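Local coordinates for protein ferredoxin, 2Fe-2S (Aquifex aeolicus, PDB 1M2D) that carries one [2Fe-2S] cluster on a thioredoxin-like fold, transfers electrons in metabolic reactions and is a homodimer in solution, at residues 8-12 against 22-28; 27-31 against 77-82; 33-37 against 82-87; 38-44 against 89-93; 61-65 against 74-78. The protein carries 1 engineered substitution. One frame throughout, in Å; residues are numbered along the deposited sequence.

Contact 1 of 5, residues 8-12 against 22-28; sequences VCVQD and CAQRGSR. With FES (Fe2/s2 (inorganic) cluster), chain C.
Half of the [2Fe-2S] site of this thioredoxin-like ferredoxin lies here: Cys9 SG and Cys22 SG each bind iron FE1 of the cluster at 2.3 Å. Cys55, whose N bonds to Gln11 OE1, and the engineered Ser59 complete the site. With chi1 at 178°, Cys9 turns SG away from its own N and toward the metal. Gln11 N gives a long hydrogen bond back to Cys9 SG, 3.6 Å, and the methylenes of Gln11 pack on S1, with Gln11 CB 3.6 Å from it.

Three successive carbonyls then tie 8-12 to 22-28. Ser27 OG donates to Cys9 O at 2.7 Å, in the carbonyl plane and on a lone pair. Arg28 takes Val10 O side-on, its NE at 2.9 Å and its NH2 at 3.0 Å, so one oxygen sits in the guanidinium plane between two N-H groups and fixes the rotation of that flat head. Ala23 N closes the set on Gln11 O.

Val8 packs on Phe31 and Phe34 of helix 27-40, and its backbone pairs with Thr51 and Thr53, placing the site where strand 4-9, next to 48-53 in the sheet, gives way to the start of that helix.

Contact 2 of 5, residues 27-31 against 77-82; sequences SREVF and VKPEDV
Val30 drives its forked side chain into a hollow lined by Val77, Pro79 and Val82, and the two prongs do different work. CG2 presses on the backbone side: it comes 3.4 Å from Val77 O and 3.7 Å from Pro79 N, lying over the turn where the chain enters the proline, with the ring's CD close by. CG1 takes the apolar end of the hollow, touching two other valines, 3.9 Å from Val77 CG1 and 4.0 Å from Val82 CG2. Val30 and Val77 meet at about a right angle, methyl against methyl. What splits the prongs this way is the first torsion of Val30, which sets CG1 anti to the backbone N (chi1 173°) and CG2 beside it.

In the thioredoxin-like fold two helices lie on one face of the sheet, and this contact joins the first turn of helix 27-40 to the chain leading from strand 72-74 into helix 82-91. An alanine in place of Val30 would probably open a gap between Val77 and Val82 and leave Val77 O without its methyl cover.

At Glu29, one residue earlier, bump and hollow change sides: the ring of Pro79 now leans on the helix, its CG 3.6 Å from Glu29 CB and close to the carbonyl carbon of Glu29. The approach of 77-82 is held in shape by Asp81, whose OD2 accepts from Lys78 N at 3.0 Å while its OD1 forms a salt bridge with Arg98. Beneath, Val30 and Val77 both rest on Val65 of strand 65-68.

Contact 3 of 5, residues 33-37 against 82-87; sequences AFMEK and VDEIVE
The ring of Phe34 has Val82 on one face and Ile85 at its rim. Val82 CG1 sits over that face in a CH-pi contact, 3.8 Å from the ring centroid and 15° off the normal. Ile85 CG2 lies in the ring plane at the edge, 4.0 Å from Phe34 CZ, and Val86 CG2 approaches Phe34 CD2 obliquely at 4.1 Å. The ring, anti to its carbonyl carbon (chi1 -81°), leans from its helix toward 82-87, where it meets three aliphatic residues at once. Ala33 adds its CB beside Val82 CG2.

The two helical segments cross at -49° with their axes 10.1 Å apart, and they pack partly as knob into hole: Lys37 lies among Val82, Asp83, Val86 and Glu87. Its chain is bent at chi2 and chi3, which turns the amine to the acids. Lys37 NZ forms a salt bridge with Asp83, although the position of the carboxylate oxygen is less certain, and a long one with Glu87 OE2 at 3.9 Å.

A serine at Phe34 would probably take away the face on which Val82 rests and leave Ile85 and Val86 without their shared partner. The chemistry thus grades from aliphatic-aromatic packing, with Ile50 of strand 48-53 also on Phe34, to an outer ion-pair network in which one amine probably balances part of the charge of two carboxylates.

Contact 4 of 5, residues 38-44 against 89-93; sequences IQTDPQL and HLKGG
Lys91 reaches across to 38-44 with its chain extended beyond CG, and it meets the short helix 42-45 at its start. The side chains of Lys91 and Asp41 come from opposite directions and the amine makes a salt bridge with Asp41, though the placing of the accepting oxygen, Asp41 OD2, is doubtful in the model. On the way the chain runs at about a right angle to Leu44, with Lys91 CG 4.0 Å from Leu44 CD2, while the amide of Gln43 lies across that end of the lysine, Gln43 NE2 3.6 Å from Lys91 CG.

Asp41 is also the N-cap of helix 42-45: OD1 accepts from Leu44 N at 3.1 Å, met from well above the carboxylate plane. Its carboxylate would thus bring negative charge close to the positive end of the helix.

Nearer the sheet the apolar ends meet. Leu44 and Leu90 also cross at about a right angle, Leu44 CD2 lying 4.1 Å from Leu90 CB, and Ile38 CD1 reaches Leu90 CD1 at 4.3 Å. Beneath them, Ile38 rests on Thr48 and Ile50 of strand 48-53 and Leu90 on Val67 of strand 65-68, so the ends of helices 27-40 and 82-91 are bridged above the sheet.

Contact 5 of 5, residues 61-65 against 74-78; sequences MGPVV and YGQVK
Val65 and Tyr74 form an antiparallel hydrogen-bonded pair in the sheet of the thioredoxin-like fold, Tyr74 N giving 2.8 Å to Val65 O and Val65 N giving 3.1 Å to Tyr74 O. The pairing runs on past the regular strands: Val77 N reaches Pro63 O in a nearly straight bond at 3.2 Å, N-H...O 176°, and Gln76 N bonds to Met61 O.

The ring of Pro63, which follows a cis peptide bond, consistent with the cis-proline found at this place in thioredoxins, can be followed atom by atom. CB faces Val77, 3.5 Å from Val77 O; CG comes nearest, 3.3 Å from that same oxygen; CD closes the ring at 3.4 Å from Val77 O. All three ring methylenes thus touch one carbonyl oxygen, and beyond the two segments Pro63 also packs on Ser27 and Arg25.

Val64, between the two paired residues, turns its side chain away to the [2Fe-2S] cluster, which it touches, so this part of the chain borders the metal site. On the other side Tyr74 sends its hydroxyl to His89 ND1 and Val96 N. Val65 CG2, lying across Val77 at about a right angle, ends 3.8 Å from Val77 CG2.

In the fold
From the N terminus, strand 4-9 leads into contact 1, which closes the short loop between 8-12 and 22-28 at the cluster before helix 27-40 sets off. That helix then serves contacts 2, 3 and 4 in turn, its segments and those of 77-93 alternating, so the three loops cross one another. Contact 5 closes the hairpin of strands 65-68 and 72-74; it is nested inside the loops of contacts 3 and 4 and ends on the same part of the chain as contact 2. Contact 1 ties strand 4-9 to the start of helix 27-40, and contacts 2 to 4 hold that helix and helix 42-45 to the 77-93 part of the chain; the centres of contacts 1 and 4 are about 22 Å apart.

Contact 1 of 5, residues 8-12 against 22-28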
# COMPACT_ATOMS: atom_id res chain seq x y z
N VAL A 8 5.12 3.04 1.93
CA VAL A 8 6.35 3.65 1.45
C VAL A 8 6.74 2.98 0.13
O VAL A 8 6.98 1.79 0.10
CB VAL A 8 7.50 3.49 2.46
CG1 VAL A 8 8.74 4.19 1.95
CG2 VAL A 8 7.10 4.07 3.79
N CYS A 9 6.81 3.78 -0.94
CA CYS A 9 7.26 3.23 -2.22
C CYS A 9 8.75 2.89 -2.10
O CYS A 9 9.55 3.77 -1.79
CB CYS A 9 7.02 4.21 -3.33
SG CYS A 9 7.64 3.57 -4.91
N VAL A 10 9.10 1.63 -2.36
CA VAL A 10 10.45 1.15 -2.34
C VAL A 10 10.92 0.71 -3.74
O VAL A 10 11.95 0.05 -3.86
CB VAL A 10 10.71 0.05 -1.29
CG1 VAL A 10 10.43 0.59 0.10
CG2 VAL A 10 9.86 -1.18 -1.59
N GLN A 11 10.15 1.06 -4.76
CA GLN A 11 10.46 0.70 -6.14
C GLN A 11 11.81 1.21 -6.56
O GLN A 11 12.15 2.37 -6.37
CB GLN A 11 9.41 1.34 -7.02
CG GLN A 11 9.52 1.07 -8.52
CD GLN A 11 8.91 -0.24 -8.94
OE1 GLN A 11 7.71 -0.49 -8.66
NE2 GLN A 11 9.70 -1.09 -9.57
N ASP A 12 12.55 0.33 -7.22
CA ASP A 12 13.74 0.74 -7.93
C ASP A 12 13.48 0.56 -9.43
O ASP A 12 12.60 -0.16 -9.81
CB ASP A 12 14.97 -0.05 -7.54
CG ASP A 12 16.27 0.72 -7.82
OD1 ASP A 12 16.28 1.88 -8.33
OD2 ASP A 12 17.28 0.08 -7.52
N CYS A 22 11.76 5.88 -6.48
CA CYS A 22 11.86 6.28 -5.09
C CYS A 22 13.08 5.68 -4.41
O CYS A 22 13.72 6.35 -3.59
CB CYS A 22 10.56 5.93 -4.37
SG CYS A 22 9.15 6.92 -4.87
N ALA A 23 13.45 4.45 -4.76
CA ALA A 23 14.65 3.85 -4.15
C ALA A 23 15.90 4.64 -4.49
O ALA A 23 16.76 4.87 -3.63
CB ALA A 23 14.81 2.42 -4.58
N GLN A 24 16.02 5.11 -5.73
CA GLN A 24 17.16 5.93 -6.11
C GLN A 24 17.21 7.22 -5.33
O GLN A 24 18.28 7.77 -5.19
CB GLN A 24 17.08 6.23 -7.60
CG GLN A 24 17.17 4.99 -8.45
CD GLN A 24 16.78 5.44 -9.87
OE1 GLN A 24 17.22 6.54 -10.23
NE2 GLN A 24 16.03 4.57 -10.51
N ARG A 25 16.05 7.71 -4.86
CA ARG A 25 15.90 8.96 -4.15
C ARG A 25 15.90 8.77 -2.63
O ARG A 25 15.57 9.69 -1.92
CB ARG A 25 14.62 9.69 -4.62
CG ARG A 25 14.65 10.16 -6.07
CD ARG A 25 13.38 10.89 -6.46
NE ARG A 25 13.40 11.57 -7.73
CZ ARG A 25 13.08 11.04 -8.92
NH1 ARG A 25 12.69 9.79 -9.02
NH2 ARG A 25 13.13 11.74 -10.03
N GLY A 26 16.28 7.61 -2.16
CA GLY A 26 16.51 7.32 -0.73
C GLY A 26 15.36 6.66 -0.03
O GLY A 26 15.37 6.61 1.20
N SER A 27 14.37 6.06 -0.77
CA SER A 27 13.18 5.64 -0.06
C SER A 27 13.38 4.37 0.74
O SER A 27 12.57 4.13 1.64
CB SER A 27 12.01 5.46 -1.01
OG SER A 27 12.21 4.30 -1.81
N ARG A 28 14.37 3.54 0.42
CA ARG A 28 14.49 2.34 1.30
C ARG A 28 15.01 2.76 2.66
O ARG A 28 14.67 2.12 3.62
CB ARG A 28 15.34 1.27 0.62
CG ARG A 28 14.53 0.83 -0.63
CD ARG A 28 15.26 -0.23 -1.35
NE ARG A 28 14.41 -0.60 -2.48
CZ ARG A 28 14.89 -1.56 -3.25
NH1 ARG A 28 16.06 -2.10 -3.02
NH2 ARG A 28 14.18 -1.96 -4.30
FE1 FES C . 7.93 5.47 -6.17
FE2 FES C . 7.06 5.72 -8.72
S1 FES C . 8.94 4.76 -8.01
S2 FES C . 6.09 6.50 -6.84

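Contact 2 of 5, residues 27-31 against 77-82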
# COMPACT_ATOMS: atom_id res chain seq x y z
N SER A 27 14.37 6.06 -0.77
CA SER A 27 13.18 5.64 -0.06
C SER A 27 13.38 4.37 0.74
O SER A 27 12.57 4.13 1.64
CB SER A 27 12.01 5.46 -1.01
OG SER A 27 12.21 4.30 -1.81
N ARG A 28 14.37 3.54 0.42
CA ARG A 28 14.49 2.34 1.30
C ARG A 28 15.01 2.76 2.66
O ARG A 28 14.67 2.12 3.62
CB ARG A 28 15.34 1.27 0.62
CG ARG A 28 14.53 0.83 -0.63
CD ARG A 28 15.26 -0.23 -1.35
NE ARG A 28 14.41 -0.60 -2.48
CZ ARG A 28 14.89 -1.56 -3.25
NH1 ARG A 28 16.06 -2.10 -3.02
NH2 ARG A 28 14.18 -1.96 -4.30
N GLU A 29 15.82 3.83 2.73
CA GLU A 29 16.23 4.37 4.02
C GLU A 29 15.06 5.04 4.76
O GLU A 29 14.99 5.00 5.99
CB GLU A 29 17.38 5.36 3.86
CG GLU A 29 18.60 4.56 3.45
CD GLU A 29 18.68 4.30 2.00
OE1 GLU A 29 17.90 4.75 1.15
OE2 GLU A 29 19.64 3.55 1.72
N VAL A 30 14.12 5.61 4.05
CA VAL A 30 12.86 6.12 4.60
C VAL A 30 12.06 4.99 5.24
O VAL A 30 11.60 5.04 6.37
CB VAL A 30 12.04 6.85 3.57
CG1 VAL A 30 10.65 7.23 4.10
CG2 VAL A 30 12.79 8.09 3.13
N PHE A 31 11.87 3.91 4.47
CA PHE A 31 11.13 2.74 4.91
C PHE A 31 11.80 2.20 6.17
O PHE A 31 11.19 1.91 7.20
CB PHE A 31 11.05 1.66 3.83
CG PHE A 31 10.43 0.37 4.27
CD1 PHE A 31 9.06 0.30 4.51
CD2 PHE A 31 11.18 -0.78 4.46
CE1 PHE A 31 8.49 -0.87 4.94
CE2 PHE A 31 10.60 -1.95 4.93
CZ PHE A 31 9.28 -1.99 5.18
N VAL A 77 10.21 12.72 0.69
CA VAL A 77 10.49 12.40 2.07
C VAL A 77 11.94 11.94 2.23
O VAL A 77 12.41 11.07 1.50
CB VAL A 77 9.53 11.32 2.58
CG1 VAL A 77 9.78 11.02 4.05
CG2 VAL A 77 8.09 11.74 2.35
N LYS A 78 12.63 12.51 3.18
CA LYS A 78 13.98 12.10 3.57
C LYS A 78 13.93 11.27 4.82
O LYS A 78 13.00 11.43 5.63
CB LYS A 78 14.86 13.31 3.88
CG LYS A 78 15.12 14.22 2.70
CD LYS A 78 15.91 15.47 3.18
CE LYS A 78 16.36 16.31 2.01
NZ LYS A 78 17.18 17.46 2.51
N PRO A 79 14.91 10.41 5.05
CA PRO A 79 14.94 9.70 6.35
C PRO A 79 14.88 10.65 7.54
O PRO A 79 14.22 10.35 8.56
CB PRO A 79 16.24 8.90 6.25
CG PRO A 79 16.39 8.68 4.79
CD PRO A 79 15.98 9.98 4.15
N GLU A 80 15.48 11.82 7.43
CA GLU A 80 15.47 12.83 8.49
C GLU A 80 14.11 13.43 8.75
O GLU A 80 13.92 14.09 9.77
CB GLU A 80 16.43 14.00 8.13
CG GLU A 80 17.88 13.58 8.05
CD GLU A 80 18.38 12.98 6.77
OE1 GLU A 80 17.66 12.61 5.84
OE2 GLU A 80 19.63 12.83 6.68
N ASP A 81 13.13 13.22 7.86
CA ASP A 81 11.79 13.71 8.05
C ASP A 81 10.90 12.68 8.76
O ASP A 81 9.78 13.06 9.16
CB ASP A 81 11.14 13.98 6.69
CG ASP A 81 11.86 15.09 5.98
OD1 ASP A 81 12.12 16.14 6.62
OD2 ASP A 81 12.09 14.94 4.77
N VAL A 82 11.32 11.45 8.89
CA VAL A 82 10.44 10.42 9.42
C VAL A 82 10.04 10.75 10.86
O VAL A 82 8.88 10.58 11.23
CB VAL A 82 11.09 9.05 9.27
CG1 VAL A 82 10.32 8.00 10.07
CG2 VAL A 82 11.15 8.68 7.78

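Contact 3 of 5, residues 33-37 against 82-87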
# COMPACT_ATOMS: atom_id res chain seq x y z
N ALA A 33 13.69 3.75 8.33
CA ALA A 33 13.51 4.70 9.43
C ALA A 33 12.12 4.60 10.05
O ALA A 33 12.01 4.61 11.29
CB ALA A 33 13.78 6.11 9.00
N PHE A 34 11.11 4.43 9.23
CA PHE A 34 9.77 4.16 9.77
C PHE A 34 9.70 2.85 10.58
O PHE A 34 9.23 2.83 11.67
CB PHE A 34 8.64 4.11 8.72
CG PHE A 34 8.09 5.46 8.29
CD1 PHE A 34 8.37 6.00 7.05
CD2 PHE A 34 7.25 6.17 9.14
CE1 PHE A 34 7.84 7.19 6.60
CE2 PHE A 34 6.72 7.36 8.69
CZ PHE A 34 7.00 7.88 7.44
N MET A 35 10.25 1.80 9.99
CA MET A 35 10.35 0.54 10.73
C MET A 35 11.15 0.68 12.03
O MET A 35 10.74 0.15 13.06
CB MET A 35 10.97 -0.56 9.87
CG MET A 35 10.07 -0.87 8.69
SD MET A 35 8.49 -1.68 9.13
CE MET A 35 9.03 -3.39 9.30
N GLU A 36 12.30 1.37 12.05
CA GLU A 36 13.02 1.53 13.32
C GLU A 36 12.19 2.31 14.33
O GLU A 36 12.20 2.04 15.53
CB GLU A 36 14.36 2.23 13.10
CG GLU A 36 15.30 1.38 12.27
CD GLU A 36 16.57 2.15 11.94
OE1 GLU A 36 17.35 1.51 11.22
OE2 GLU A 36 16.70 3.31 12.40
N LYS A 37 11.42 3.30 13.90
CA LYS A 37 10.58 3.98 14.90
C LYS A 37 9.43 3.13 15.44
O LYS A 37 9.24 3.02 16.65
CB LYS A 37 9.96 5.22 14.28
CG LYS A 37 10.96 6.32 13.96
CD LYS A 37 11.48 6.94 15.26
CE LYS A 37 10.68 8.19 15.57
NZ LYS A 37 11.33 9.02 16.63
N VAL A 82 11.32 11.45 8.89
CA VAL A 82 10.44 10.42 9.42
C VAL A 82 10.04 10.75 10.86
O VAL A 82 8.88 10.58 11.23
CB VAL A 82 11.09 9.05 9.27
CG1 VAL A 82 10.32 8.00 10.07
CG2 VAL A 82 11.15 8.68 7.78
N ASP A 83 10.96 11.27 11.68
CA ASP A 83 10.57 11.58 13.03
C ASP A 83 9.43 12.60 13.09
O ASP A 83 8.52 12.44 13.88
CB ASP A 83 11.72 12.17 13.82
CG ASP A 83 12.73 11.14 14.22
OD1 ASP A 83 12.46 9.95 14.19
OD2 ASP A 83 13.75 11.81 14.52
N GLU A 84 9.50 13.64 12.26
CA GLU A 84 8.44 14.65 12.30
C GLU A 84 7.14 14.03 11.87
O GLU A 84 6.06 14.32 12.44
CB GLU A 84 8.81 15.86 11.44
CG GLU A 84 7.86 17.00 11.62
CD GLU A 84 8.10 18.25 10.79
OE1 GLU A 84 9.12 18.31 10.08
OE2 GLU A 84 7.29 19.19 10.87
N ILE A 85 7.14 13.19 10.82
CA ILE A 85 5.88 12.58 10.41
C ILE A 85 5.34 11.69 11.53
O ILE A 85 4.13 11.72 11.80
CB ILE A 85 6.08 11.79 9.10
CG1 ILE A 85 6.43 12.70 7.92
CG2 ILE A 85 4.85 10.93 8.81
CD1 ILE A 85 6.89 12.00 6.66
N VAL A 86 6.19 10.90 12.17
CA VAL A 86 5.75 10.06 13.27
C VAL A 86 5.15 10.90 14.40
O VAL A 86 4.07 10.61 14.90
CB VAL A 86 6.95 9.21 13.76
CG1 VAL A 86 6.66 8.56 15.10
CG2 VAL A 86 7.33 8.21 12.68
N GLU A 87 5.88 11.91 14.85
CA GLU A 87 5.44 12.70 15.98
C GLU A 87 4.20 13.48 15.69
O GLU A 87 3.17 13.42 16.42
CB GLU A 87 6.59 13.65 16.38
CG GLU A 87 7.87 12.96 16.81
CD GLU A 87 7.76 12.01 17.96
OE1 GLU A 87 7.26 12.45 19.03
OE2 GLU A 87 8.07 10.81 17.92

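Contact 4 of 5, residues 38-44 against 89-93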
# COMPACT_ATOMS: atom_id res chain seq x y z
N ILE A 38 8.65 2.60 14.51
CA ILE A 38 7.36 2.02 14.81
C ILE A 38 7.67 0.91 15.78
O ILE A 38 6.80 0.76 16.68
CB ILE A 38 6.62 1.49 13.55
CG1 ILE A 38 6.46 2.65 12.55
CG2 ILE A 38 5.31 0.79 13.78
CD1 ILE A 38 5.25 3.51 12.82
N GLN A 39 8.82 0.21 15.73
CA GLN A 39 8.84 -0.72 16.87
C GLN A 39 9.48 -0.00 18.06
O GLN A 39 8.73 -0.03 19.07
CB GLN A 39 9.57 -2.05 16.88
CG GLN A 39 9.28 -2.61 18.33
CD GLN A 39 7.77 -2.73 18.51
OE1 GLN A 39 7.19 -1.71 18.89
NE2 GLN A 39 7.07 -3.82 18.36
N THR A 40 10.62 0.65 18.13
CA THR A 40 11.16 1.12 19.41
C THR A 40 10.23 2.02 20.22
O THR A 40 10.55 2.56 21.29
CB THR A 40 12.49 1.83 19.07
OG1 THR A 40 12.20 2.92 18.17
CG2 THR A 40 13.50 0.90 18.39
N ASP A 41 9.01 2.28 19.83
CA ASP A 41 7.87 2.99 20.29
C ASP A 41 6.63 2.13 20.48
O ASP A 41 5.87 1.82 19.56
CB ASP A 41 7.55 4.07 19.24
CG ASP A 41 6.56 5.04 19.90
OD1 ASP A 41 5.63 4.80 20.67
OD2 ASP A 41 6.82 6.21 19.59
N PRO A 42 6.36 1.75 21.73
CA PRO A 42 5.16 0.93 22.03
C PRO A 42 3.88 1.57 21.50
O PRO A 42 3.10 0.86 20.88
CB PRO A 42 5.19 0.81 23.54
CG PRO A 42 6.60 1.01 23.94
CD PRO A 42 7.16 2.01 22.94
N GLN A 43 3.65 2.85 21.66
CA GLN A 43 2.42 3.49 21.22
C GLN A 43 2.30 3.38 19.71
O GLN A 43 1.23 3.19 19.20
CB GLN A 43 2.41 4.95 21.62
CG GLN A 43 1.21 5.77 21.27
CD GLN A 43 1.47 7.21 21.71
OE1 GLN A 43 1.97 7.45 22.80
NE2 GLN A 43 1.15 8.17 20.87
N LEU A 44 3.40 3.54 18.99
CA LEU A 44 3.25 3.41 17.54
C LEU A 44 2.96 1.98 17.12
O LEU A 44 2.17 1.70 16.21
CB LEU A 44 4.56 3.89 16.94
CG LEU A 44 4.69 5.41 16.84
CD1 LEU A 44 6.16 5.74 16.71
CD2 LEU A 44 3.79 5.82 15.70
N HIS A 89 2.13 13.62 12.86
CA HIS A 89 1.02 13.00 12.14
C HIS A 89 0.64 11.66 12.76
O HIS A 89 -0.54 11.51 13.17
CB HIS A 89 1.38 12.91 10.65
CG HIS A 89 0.24 12.44 9.81
ND1 HIS A 89 0.43 12.26 8.45
CD2 HIS A 89 -1.04 12.15 10.06
CE1 HIS A 89 -0.73 11.87 7.96
NE2 HIS A 89 -1.64 11.77 8.93
N LEU A 90 1.54 10.70 12.81
CA LEU A 90 1.08 9.35 13.21
C LEU A 90 0.66 9.36 14.66
O LEU A 90 -0.30 8.65 14.98
CB LEU A 90 2.16 8.31 12.92
CG LEU A 90 2.61 8.28 11.48
CD1 LEU A 90 3.61 7.13 11.30
CD2 LEU A 90 1.49 8.16 10.50
N LYS A 91 1.33 10.13 15.52
CA LYS A 91 0.93 10.20 16.91
C LYS A 91 0.01 11.41 17.14
O LYS A 91 -0.97 11.25 17.82
CB LYS A 91 2.14 10.34 17.82
CG LYS A 91 2.93 9.04 17.88
CD LYS A 91 4.14 9.35 18.71
CE LYS A 91 4.75 8.04 19.10
NZ LYS A 91 5.77 8.41 20.15
N GLY A 92 0.33 12.58 16.60
CA GLY A 92 -0.36 13.82 16.87
C GLY A 92 -1.60 14.08 16.04
O GLY A 92 -2.36 14.99 16.37
N GLY A 93 -1.81 13.36 14.95
CA GLY A 93 -2.94 13.67 14.12
C GLY A 93 -2.82 14.83 13.17
O GLY A 93 -3.80 15.22 12.52

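Contact 5 of 5, residues 61-65 against 74-78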
# COMPACT_ATOMS: atom_id res chain seq x y z
N MET A 61 8.13 13.08 -7.77
CA MET A 61 7.96 13.78 -6.51
C MET A 61 8.38 12.91 -5.31
O MET A 61 8.03 13.23 -4.18
CB MET A 61 6.50 14.29 -6.40
CG MET A 61 6.25 15.45 -7.43
SD MET A 61 4.59 16.11 -7.29
CE MET A 61 3.67 14.70 -7.78
N GLY A 62 9.10 11.82 -5.54
CA GLY A 62 9.45 10.92 -4.54
C GLY A 62 10.61 11.29 -3.66
O GLY A 62 11.32 12.28 -3.94
N PRO A 63 10.89 10.53 -2.61
CA PRO A 63 10.14 9.37 -2.10
C PRO A 63 8.70 9.67 -1.72
O PRO A 63 8.42 10.66 -1.05
CB PRO A 63 10.90 8.94 -0.90
CG PRO A 63 12.31 9.31 -1.24
CD PRO A 63 12.17 10.69 -1.85
N VAL A 64 7.81 8.83 -2.21
CA VAL A 64 6.36 8.90 -1.99
C VAL A 64 5.98 8.04 -0.79
O VAL A 64 6.31 6.84 -0.74
CB VAL A 64 5.60 8.48 -3.25
CG1 VAL A 64 4.11 8.54 -3.00
CG2 VAL A 64 5.97 9.38 -4.43
N VAL A 65 5.25 8.64 0.15
CA VAL A 65 4.75 7.98 1.34
C VAL A 65 3.27 8.33 1.46
O VAL A 65 2.95 9.52 1.41
CB VAL A 65 5.53 8.41 2.60
CG1 VAL A 65 4.90 7.77 3.82
CG2 VAL A 65 6.99 8.07 2.41
N TYR A 74 2.57 12.18 0.79
CA TYR A 74 3.80 12.92 0.97
C TYR A 74 4.73 12.66 -0.19
O TYR A 74 4.81 11.54 -0.70
CB TYR A 74 4.46 12.46 2.26
CG TYR A 74 3.80 12.80 3.56
CD1 TYR A 74 3.37 11.83 4.45
CD2 TYR A 74 3.64 14.14 3.92
CE1 TYR A 74 2.78 12.16 5.65
CE2 TYR A 74 3.09 14.46 5.14
CZ TYR A 74 2.67 13.47 6.01
OH TYR A 74 2.13 13.78 7.20
N GLY A 75 5.50 13.70 -0.53
CA GLY A 75 6.59 13.59 -1.47
C GLY A 75 7.89 14.10 -0.91
O GLY A 75 7.92 14.79 0.13
N GLN A 76 8.96 13.75 -1.58
CA GLN A 76 10.30 14.21 -1.25
C GLN A 76 10.73 13.84 0.16
O GLN A 76 11.48 14.58 0.80
CB GLN A 76 10.49 15.72 -1.47
CG GLN A 76 10.04 16.13 -2.84
CD GLN A 76 10.26 17.65 -2.91
OE1 GLN A 76 11.19 18.10 -3.49
NE2 GLN A 76 9.38 18.40 -2.22
N VAL A 77 10.21 12.72 0.69
CA VAL A 77 10.49 12.40 2.07
C VAL A 77 11.94 11.94 2.23
O VAL A 77 12.41 11.07 1.50
CB VAL A 77 9.53 11.32 2.58
CG1 VAL A 77 9.78 11.02 4.05
CG2 VAL A 77 8.09 11.74 2.35
N LYS A 78 12.63 12.51 3.18
CA LYS A 78 13.98 12.10 3.57
C LYS A 78 13.93 11.27 4.82
O LYS A 78 13.00 11.43 5.63
CB LYS A 78 14.86 13.31 3.88
CG LYS A 78 15.12 14.22 2.70
CD LYS A 78 15.91 15.47 3.18
CE LYS A 78 16.36 16.31 2.01
NZ LYS A 78 17.18 17.46 2.51